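PDB 3GYC: putative glycoside hydrolase from Parabacteroides distasonis ATCC 8503, which probably hydrolyses glycosidic bonds in carbohydrates, as a cellulase-like member of the TIM-barrel glycosidases. Local coordinates for residues T20-S25 and A34-W39; Q80-P85 and S346-P351. One frame throughout, in Å; residues are numbered along the deposited sequence.

Interaction 1: T20-S25 and A34-W39; sequences TMWDFS and AGYEDW
Tyr36 reaches from the loop before helix 39-48 to the end of strand 17-23, its ring entering between Trp22 and Ser25. Its CG is anti to its own carbonyl carbon (chi1 -58°), a torsion that sends the ring toward the strand end. CB starts beside Ser25 O, and CD1 lies 3.7 Å from that same oxygen. Farther out, CE1 meets Ser25 CB at 3.8 Å, so one ring face rests on the serine. CE2 forms the opposing margin and points into the indole of Trp22, 3.6 Å from its CD2. The pair is a T-shaped stack, the tyrosine edge over the tryptophan face with planes at 81°. At the tip, OH is hydrogen-bonded to Gln352 OE1 and accepts from a water, 3.1 Å from the water oxygen, that also donates to Asp23 OD1. Asp23 OD2 in turn takes bonds from Ser25 OG (2.6 Å) and Ser25 N, capping the turn that begins helix 25-28. A leucine in place of Tyr36 would probably leave the Trp22 face poorly packed and both the water and Gln352 without their hydroxyl partner. The contact thus joins apolar ring packing to a water-bridged polar network among buried residues at the C-terminal end of the first barrel strand.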
ATOM      1  N   THR A  20       2.453   2.055  -7.753  1.00 12.26           N
ATOM      2  CA  THR A  20       3.396   2.436  -6.740  1.00 12.68           C
ATOM      3  C   THR A  20       2.662   3.103  -5.528  1.00 13.51           C
ATOM      4  O   THR A  20       1.702   3.807  -5.724  1.00 13.48           O
ATOM      5  CB  THR A  20       4.449   3.406  -7.253  1.00 13.05           C
ATOM      6  OG1 THR A  20       5.330   3.660  -6.181  1.00 16.81           O
ATOM      7  CG2 THR A  20       3.860   4.775  -7.673  1.00  9.83           C
HETATM    8  N   MSE A  21       3.127   2.798  -4.323  1.00 13.35           N
HETATM    9  CA  MSE A  21       2.656   3.425  -3.091  1.00 13.28           C
HETATM   10  C   MSE A  21       3.354   4.774  -2.883  1.00 12.34           C
HETATM   11  O   MSE A  21       4.598   4.816  -2.732  1.00 12.82           O
HETATM   12  CB  MSE A  21       2.984   2.552  -1.894  1.00 12.69           C
HETATM   13  CG  MSE A  21       2.580   3.204  -0.590  1.00 12.80           C
HETATM   14 SE   MSE A  21       3.432   2.349   0.871  0.75  9.28          SE
HETATM   15  CE  MSE A  21       5.232   3.076   0.617  1.00 12.08           C
ATOM     16  N   TRP A  22       2.583   5.863  -2.993  1.00 12.36           N
ATOM     17  CA  TRP A  22       3.051   7.204  -2.623  1.00 12.14           C
ATOM     18  C   TRP A  22       2.483   7.653  -1.267  1.00 12.83           C
ATOM     19  O   TRP A  22       2.722   8.796  -0.826  1.00 12.96           O
ATOM     20  CB  TRP A  22       2.805   8.200  -3.742  1.00 11.89           C
ATOM     21  CG  TRP A  22       3.852   8.143  -4.854  1.00 11.80           C
ATOM     22  CD1 TRP A  22       4.826   7.212  -5.011  1.00 12.27           C
ATOM     23  CD2 TRP A  22       3.936   8.994  -6.034  1.00 11.48           C
ATOM     24  NE1 TRP A  22       5.584   7.476  -6.154  1.00 11.03           N
ATOM     25  CE2 TRP A  22       5.065   8.574  -6.776  1.00 11.35           C
ATOM     26  CE3 TRP A  22       3.264  10.135  -6.445  1.00 12.29           C
ATOM     27  CZ2 TRP A  22       5.454   9.190  -7.946  1.00 11.48           C
ATOM     28  CZ3 TRP A  22       3.653  10.739  -7.586  1.00 13.29           C
ATOM     29  CH2 TRP A  22       4.735  10.266  -8.337  1.00 11.36           C
ATOM     30  N   ASP A  23       1.774   6.725  -0.611  1.00 11.98           N
ATOM     31  CA  ASP A  23       1.366   6.816   0.789  1.00 12.13           C
ATOM     32  C   ASP A  23       0.894   8.234   1.195  1.00 11.97           C
ATOM     33  O   ASP A  23      -0.004   8.778   0.579  1.00 12.00           O
ATOM     34  CB  ASP A  23       2.516   6.271   1.674  1.00 10.73           C
ATOM     35  CG  ASP A  23       3.894   6.949   1.357  1.00 13.80           C
ATOM     36  OD1 ASP A  23       4.566   6.505   0.383  1.00 13.64           O
ATOM     37  OD2 ASP A  23       4.264   7.950   2.028  1.00 12.00           O
ATOM     38  N   PHE A  24       1.499   8.802   2.228  1.00 11.56           N
ATOM     39  CA  PHE A  24       1.206  10.168   2.662  1.00 12.57           C
ATOM     40  C   PHE A  24       2.338  11.115   2.210  1.00 14.23           C
ATOM     41  O   PHE A  24       2.261  12.330   2.406  1.00 14.73           O
ATOM     42  CB  PHE A  24       0.936  10.204   4.183  1.00 11.35           C
ATOM     43  CG  PHE A  24       1.796   9.279   5.000  1.00 13.41           C
ATOM     44  CD1 PHE A  24       3.024   9.709   5.513  1.00 15.41           C
ATOM     45  CD2 PHE A  24       1.377   7.990   5.283  1.00 12.63           C
ATOM     46  CE1 PHE A  24       3.814   8.819   6.310  1.00 15.63           C
ATOM     47  CE2 PHE A  24       2.151   7.128   6.062  1.00 13.66           C
ATOM     48  CZ  PHE A  24       3.370   7.554   6.564  1.00 15.14           C
ATOM     49  N   SER A  25       3.358  10.575   1.507  1.00 11.82           N
ATOM     50  CA  SER A  25       4.439  11.411   1.018  1.00  9.93           C
ATOM     51  C   SER A  25       3.996  12.410  -0.085  1.00 10.07           C
ATOM     52  O   SER A  25       4.529  13.504  -0.168  1.00  9.07           O
ATOM     53  CB  SER A  25       5.599  10.552   0.534  1.00 10.65           C
ATOM     54  OG  SER A  25       6.141   9.718   1.546  1.00  9.67           O
ATOM     55  N   ALA A  34      12.291  17.593  -0.930  1.00 11.25           N
ATOM     56  CA  ALA A  34      11.665  16.434  -0.244  1.00 12.75           C
ATOM     57  C   ALA A  34      11.156  15.356  -1.226  1.00 10.13           C
ATOM     58  O   ALA A  34      10.963  14.213  -0.866  1.00  9.34           O
ATOM     59  CB  ALA A  34      10.563  16.903   0.699  1.00 12.57           C
ATOM     60  N   GLY A  35      10.982  15.743  -2.490  1.00 12.00           N
ATOM     61  CA  GLY A  35      10.607  14.815  -3.509  1.00 12.23           C
ATOM     62  C   GLY A  35       9.338  15.059  -4.263  1.00 14.77           C
ATOM     63  O   GLY A  35       9.276  14.716  -5.433  1.00 12.70           O
ATOM     64  N   TYR A  36       8.339  15.652  -3.601  1.00 13.00           N
ATOM     65  CA  TYR A  36       7.026  15.809  -4.172  1.00 13.44           C
ATOM     66  C   TYR A  36       6.510  17.240  -4.322  1.00 13.23           C
ATOM     67  O   TYR A  36       5.324  17.458  -4.424  1.00 13.83           O
ATOM     68  CB  TYR A  36       6.035  14.959  -3.407  1.00 12.30           C
ATOM     69  CG  TYR A  36       6.369  13.510  -3.371  1.00 12.69           C
ATOM     70  CD1 TYR A  36       7.338  13.017  -2.485  1.00 13.66           C
ATOM     71  CD2 TYR A  36       5.733  12.607  -4.216  1.00 15.44           C
ATOM     72  CE1 TYR A  36       7.652  11.645  -2.420  1.00 13.96           C
ATOM     73  CE2 TYR A  36       6.046  11.235  -4.172  1.00 13.28           C
ATOM     74  CZ  TYR A  36       7.019  10.775  -3.298  1.00 13.91           C
ATOM     75  OH  TYR A  36       7.316   9.426  -3.303  1.00 14.33           O
ATOM     76  N   GLU A  37       7.443  18.186  -4.385  1.00 12.91           N
ATOM     77  CA  GLU A  37       7.127  19.584  -4.609  1.00 12.58           C
ATOM     78  C   GLU A  37       6.421  19.851  -5.937  1.00 12.86           C
ATOM     79  O   GLU A  37       5.453  20.610  -5.967  1.00 11.76           O
ATOM     80  CB  GLU A  37       8.374  20.430  -4.549  1.00 12.37           C
ATOM     81  CG  GLU A  37       9.053  20.508  -3.189  1.00 12.27           C
ATOM     82  CD  GLU A  37      10.394  21.201  -3.334  1.00 14.70           C
ATOM     83  OE1 GLU A  37      11.400  20.536  -3.671  1.00 14.55           O
ATOM     84  OE2 GLU A  37      10.437  22.432  -3.132  1.00 14.55           O
ATOM     85  N   ASP A  38       6.897  19.233  -7.018  1.00 11.12           N
ATOM     86  CA  ASP A  38       6.326  19.439  -8.360  1.00 11.66           C
ATOM     87  C   ASP A  38       5.654  18.150  -8.813  1.00 12.00           C
ATOM     88  O   ASP A  38       6.318  17.223  -9.309  1.00 11.37           O
ATOM     89  CB  ASP A  38       7.432  19.875  -9.333  1.00 12.14           C
ATOM     90  CG  ASP A  38       6.883  20.231 -10.701  1.00 13.66           C
ATOM     91  OD1 ASP A  38       5.727  19.843 -11.010  1.00 11.54           O
ATOM     92  OD2 ASP A  38       7.588  20.906 -11.464  1.00 13.87           O
ATOM     93  N   TRP A  39       4.349  18.064  -8.588  1.00 11.94           N
ATOM     94  CA  TRP A  39       3.601  16.875  -8.938  1.00 11.55           C
ATOM     95  C   TRP A  39       3.613  16.540 -10.427  1.00 11.44           C
ATOM     96  O   TRP A  39       3.625  15.362 -10.775  1.00 13.64           O
ATOM     97  CB  TRP A  39       2.137  16.938  -8.476  1.00 11.97           C
ATOM     98  CG  TRP A  39       1.904  16.874  -7.014  1.00 11.28           C
ATOM     99  CD1 TRP A  39       2.636  16.205  -6.080  1.00 13.78           C
ATOM    100  CD2 TRP A  39       0.818  17.492  -6.307  1.00 12.22           C
ATOM    101  NE1 TRP A  39       2.086  16.392  -4.823  1.00 12.68           N
ATOM    102  CE2 TRP A  39       0.968  17.178  -4.947  1.00 12.67           C
ATOM    103  CE3 TRP A  39      -0.267  18.267  -6.705  1.00 12.83           C
ATOM    104  CZ2 TRP A  39       0.061  17.579  -3.993  1.00 12.47           C
ATOM    105  CZ3 TRP A  39      -1.165  18.685  -5.748  1.00 13.68           C
ATOM    106  CH2 TRP A  39      -0.996  18.350  -4.411  1.00 13.25           C
TER
HETATM  107  O   HOH W   1       6.651   7.497  -1.022  1.00 12.21           O

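Interaction 2: Q80-P85 and S346-P351; sequences QDWGSP and SNFCGP. With EDO (1,2-ethanediol), chain D.
The nearest CA atoms of the two loops, those of Trp82 and Phe348, are 8.8 Å apart, and the indole of Trp82 spans most of the gap. Its NE1 donates to the backbone O of Asn347 at 3.1 Å, the oxygen sitting at the ring edge close to the indole plane. The donor lies almost in line with the carbonyl bond (178°), although the N-H...O angle is bent to 144°. Beyond the nitrogen, CZ2 comes 3.2 Å from Asn347 ND2, where ring and amide planes are nearly parallel. With chi1 at 57°, CG of Asn347 stands between its backbone N and carbonyl carbon, and the amide extends to Trp236, which donates to OD1, and to Val310 O, which accepts from ND2. Phe348 adds an apolar contact, CE1 to Trp82 CZ2 at 3.5 Å, the two rings meeting rim to rim with neither over the other's face. Its backbone N is held by Ser346 OG in an ST turn. Elsewhere on loop 80-85, Asp81 OD1 accepts from O2 of an ethanediol, probably a crystallisation additive, that is also hydrogen-bonded to Arg29. One directed hydrogen bond and ring-rim packing therefore hold the buried indole of loop 80-85 against loop 346-351, above the C-terminal ends of the barrel strands, the region where TIM-barrel glycosidases generally place their active sites.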
ATOM      1  N   GLN A  80      12.699   6.907   8.866  1.00 12.59           N
ATOM      2  CA  GLN A  80      12.329   6.551   7.471  1.00 12.38           C
ATOM      3  C   GLN A  80      12.076   7.762   6.606  1.00 14.68           C
ATOM      4  O   GLN A  80      11.780   8.853   7.129  1.00 15.55           O
ATOM      5  CB  GLN A  80      11.090   5.662   7.449  1.00 13.31           C
ATOM      6  CG  GLN A  80      11.113   4.527   8.385  1.00 13.39           C
ATOM      7  CD  GLN A  80      12.297   3.587   8.169  1.00 12.84           C
ATOM      8  OE1 GLN A  80      12.811   3.482   7.070  1.00 13.57           O
ATOM      9  NE2 GLN A  80      12.738   2.931   9.233  1.00 13.12           N
ATOM     10  N   ASP A  81      12.098   7.564   5.279  1.00 14.18           N
ATOM     11  CA  ASP A  81      11.876   8.671   4.321  1.00 14.11           C
ATOM     12  C   ASP A  81      10.468   8.738   3.662  1.00 12.95           C
ATOM     13  O   ASP A  81      10.279   9.410   2.645  1.00 11.82           O
ATOM     14  CB  ASP A  81      13.005   8.696   3.236  1.00 14.89           C
ATOM     15  CG  ASP A  81      14.363   9.232   3.793  1.00 16.51           C
ATOM     16  OD1 ASP A  81      14.374   9.883   4.891  1.00 17.29           O
ATOM     17  OD2 ASP A  81      15.407   8.987   3.126  1.00 19.35           O
ATOM     18  N   TRP A  82       9.500   8.020   4.221  1.00 13.23           N
ATOM     19  CA  TRP A  82       8.122   8.166   3.811  1.00 13.88           C
ATOM     20  C   TRP A  82       7.581   9.279   4.696  1.00 12.27           C
ATOM     21  O   TRP A  82       7.814   9.306   5.906  1.00 12.77           O
ATOM     22  CB  TRP A  82       7.293   6.930   4.025  1.00 14.41           C
ATOM     23  CG  TRP A  82       7.738   5.798   3.236  1.00 14.72           C
ATOM     24  CD1 TRP A  82       7.637   5.644   1.882  1.00 14.75           C
ATOM     25  CD2 TRP A  82       8.391   4.631   3.737  1.00 12.48           C
ATOM     26  NE1 TRP A  82       8.189   4.435   1.512  1.00 13.58           N
ATOM     27  CE2 TRP A  82       8.658   3.801   2.631  1.00 12.77           C
ATOM     28  CE3 TRP A  82       8.764   4.191   5.019  1.00 12.66           C
ATOM     29  CZ2 TRP A  82       9.245   2.550   2.765  1.00 14.07           C
ATOM     30  CZ3 TRP A  82       9.370   2.948   5.142  1.00 13.27           C
ATOM     31  CH2 TRP A  82       9.603   2.147   4.025  1.00 13.96           C
ATOM     32  N   GLY A  83       6.855  10.189   4.096  1.00 11.18           N
ATOM     33  CA  GLY A  83       6.274  11.273   4.869  1.00 10.77           C
ATOM     34  C   GLY A  83       7.245  12.172   5.616  1.00 10.79           C
ATOM     35  O   GLY A  83       8.381  12.369   5.212  1.00 11.46           O
ATOM     36  N   SER A  84       6.812  12.665   6.781  1.00 10.46           N
ATOM     37  CA  SER A  84       7.538  13.687   7.517  1.00 11.26           C
ATOM     38  C   SER A  84       8.355  13.177   8.702  1.00 11.83           C
ATOM     39  O   SER A  84       7.815  12.469   9.551  1.00 14.46           O
ATOM     40  CB  SER A  84       6.498  14.727   8.070  1.00 12.70           C
ATOM     41  OG  SER A  84       5.688  15.264   7.048  1.00 11.82           O
ATOM     42  N   PRO A  85       9.623  13.614   8.827  1.00 10.27           N
ATOM     43  CA  PRO A  85      10.474  13.191   9.922  1.00 11.14           C
ATOM     44  C   PRO A  85      10.311  14.063  11.152  1.00 11.86           C
ATOM     45  O   PRO A  85      11.045  13.888  12.108  1.00 13.51           O
ATOM     46  CB  PRO A  85      11.887  13.396   9.362  1.00 11.72           C
ATOM     47  CG  PRO A  85      11.739  14.644   8.495  1.00 12.38           C
ATOM     48  CD  PRO A  85      10.368  14.435   7.850  1.00 11.94           C
ATOM     49  N   SER A 346       8.364  -2.163  -5.868  1.00 12.71           N
ATOM     50  CA  SER A 346       8.780  -2.038  -4.452  1.00 12.62           C
ATOM     51  C   SER A 346       8.059  -0.914  -3.734  1.00 13.12           C
ATOM     52  O   SER A 346       7.463  -0.066  -4.400  1.00 12.83           O
ATOM     53  CB  SER A 346      10.290  -1.777  -4.335  1.00 13.60           C
ATOM     54  OG  SER A 346      10.619  -0.423  -4.570  1.00 12.57           O
ATOM     55  N   ASN A 347       8.188  -0.852  -2.396  1.00 13.09           N
ATOM     56  CA  ASN A 347       7.680   0.272  -1.621  1.00 14.40           C
ATOM     57  C   ASN A 347       8.694   1.452  -1.521  1.00 14.19           C
ATOM     58  O   ASN A 347       8.559   2.276  -0.636  1.00 13.76           O
ATOM     59  CB  ASN A 347       7.112  -0.108  -0.228  1.00 16.14           C
ATOM     60  CG  ASN A 347       8.117  -0.854   0.690  1.00 16.46           C
ATOM     61  OD1 ASN A 347       8.621  -1.846   0.323  1.00 20.72           O
ATOM     62  ND2 ASN A 347       8.304  -0.395   1.908  1.00 19.53           N
ATOM     63  N   PHE A 348       9.671   1.517  -2.444  1.00 12.70           N
ATOM     64  CA  PHE A 348      10.658   2.595  -2.505  1.00 12.78           C
ATOM     65  C   PHE A 348      10.559   3.267  -3.867  1.00 12.59           C
ATOM     66  O   PHE A 348      11.500   3.915  -4.311  1.00 13.33           O
ATOM     67  CB  PHE A 348      12.078   2.046  -2.256  1.00  8.87           C
ATOM     68  CG  PHE A 348      12.159   1.187  -1.035  1.00 10.43           C
ATOM     69  CD1 PHE A 348      11.947   1.724   0.211  1.00 12.31           C
ATOM     70  CD2 PHE A 348      12.413  -0.166  -1.118  1.00 12.80           C
ATOM     71  CE1 PHE A 348      11.966   0.925   1.339  1.00 12.64           C
ATOM     72  CE2 PHE A 348      12.419  -0.966  -0.002  1.00 13.14           C
ATOM     73  CZ  PHE A 348      12.221  -0.406   1.237  1.00 14.52           C
ATOM     74  N   CYS A 349       9.406   3.084  -4.508  1.00 11.25           N
ATOM     75  CA  CYS A 349       9.195   3.513  -5.844  1.00 11.07           C
ATOM     76  C   CYS A 349       8.669   4.960  -5.903  1.00 11.00           C
ATOM     77  O   CYS A 349       7.560   5.225  -6.393  1.00 13.10           O
ATOM     78  CB  CYS A 349       8.236   2.554  -6.514  1.00 12.86           C
ATOM     79  SG  CYS A 349       8.272   2.715  -8.285  1.00 15.43           S
ATOM     80  N   GLY A 350       9.526   5.873  -5.488  1.00 11.13           N
ATOM     81  CA  GLY A 350       9.218   7.294  -5.463  1.00 13.03           C
ATOM     82  C   GLY A 350      10.470   8.147  -5.482  1.00 13.41           C
ATOM     83  O   GLY A 350      11.561   7.662  -5.196  1.00 11.24           O
ATOM     84  N   PRO A 351      10.306   9.454  -5.742  1.00 12.57           N
ATOM     85  CA  PRO A 351      11.439  10.334  -5.967  1.00 13.07           C
ATOM     86  C   PRO A 351      12.362  10.608  -4.763  1.00 14.37           C
ATOM     87  O   PRO A 351      13.519  10.981  -4.976  1.00 15.84           O
ATOM     88  CB  PRO A 351      10.782  11.593  -6.550  1.00 14.01           C
ATOM     89  CG  PRO A 351       9.385  11.532  -6.149  1.00 12.23           C
ATOM     90  CD  PRO A 351       9.020  10.114  -6.072  1.00 13.00           C
TER
HETATM   91  C1  EDO D   3      14.713  14.326   5.162  1.00 32.76           C
HETATM   92  O1  EDO D   3      14.486  14.152   3.751  1.00 32.92           O
HETATM   93  C2  EDO D   3      14.285  13.090   5.900  1.00 32.54           C
HETATM   94  O2  EDO D   3      13.041  12.535   5.435  1.00 30.83           O

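Overall arrangement
Both interactions are buried, on the same side of the chain's centre with their own centres about 8 Å apart, and together they join three loops to the end of strand 17-23. Interaction 1 is local, tying that strand to the loop leading into helix 39-48; interaction 2 brings together loops 261 residues apart. They meet directly: Ser25 OG and Gly83 N, 2.7 Å apart, probably share a hydrogen bond, as do Thr20 OG1 and Cys349 O at the same separation, while Pro351 packs on Tyr36. At the strand end, where a turn leads into helix 25-28, interaction 1 mixes ring packing with water-mediated bonding; between two irregular loops, interaction 2 depends on a direct bond to a backbone carbonyl.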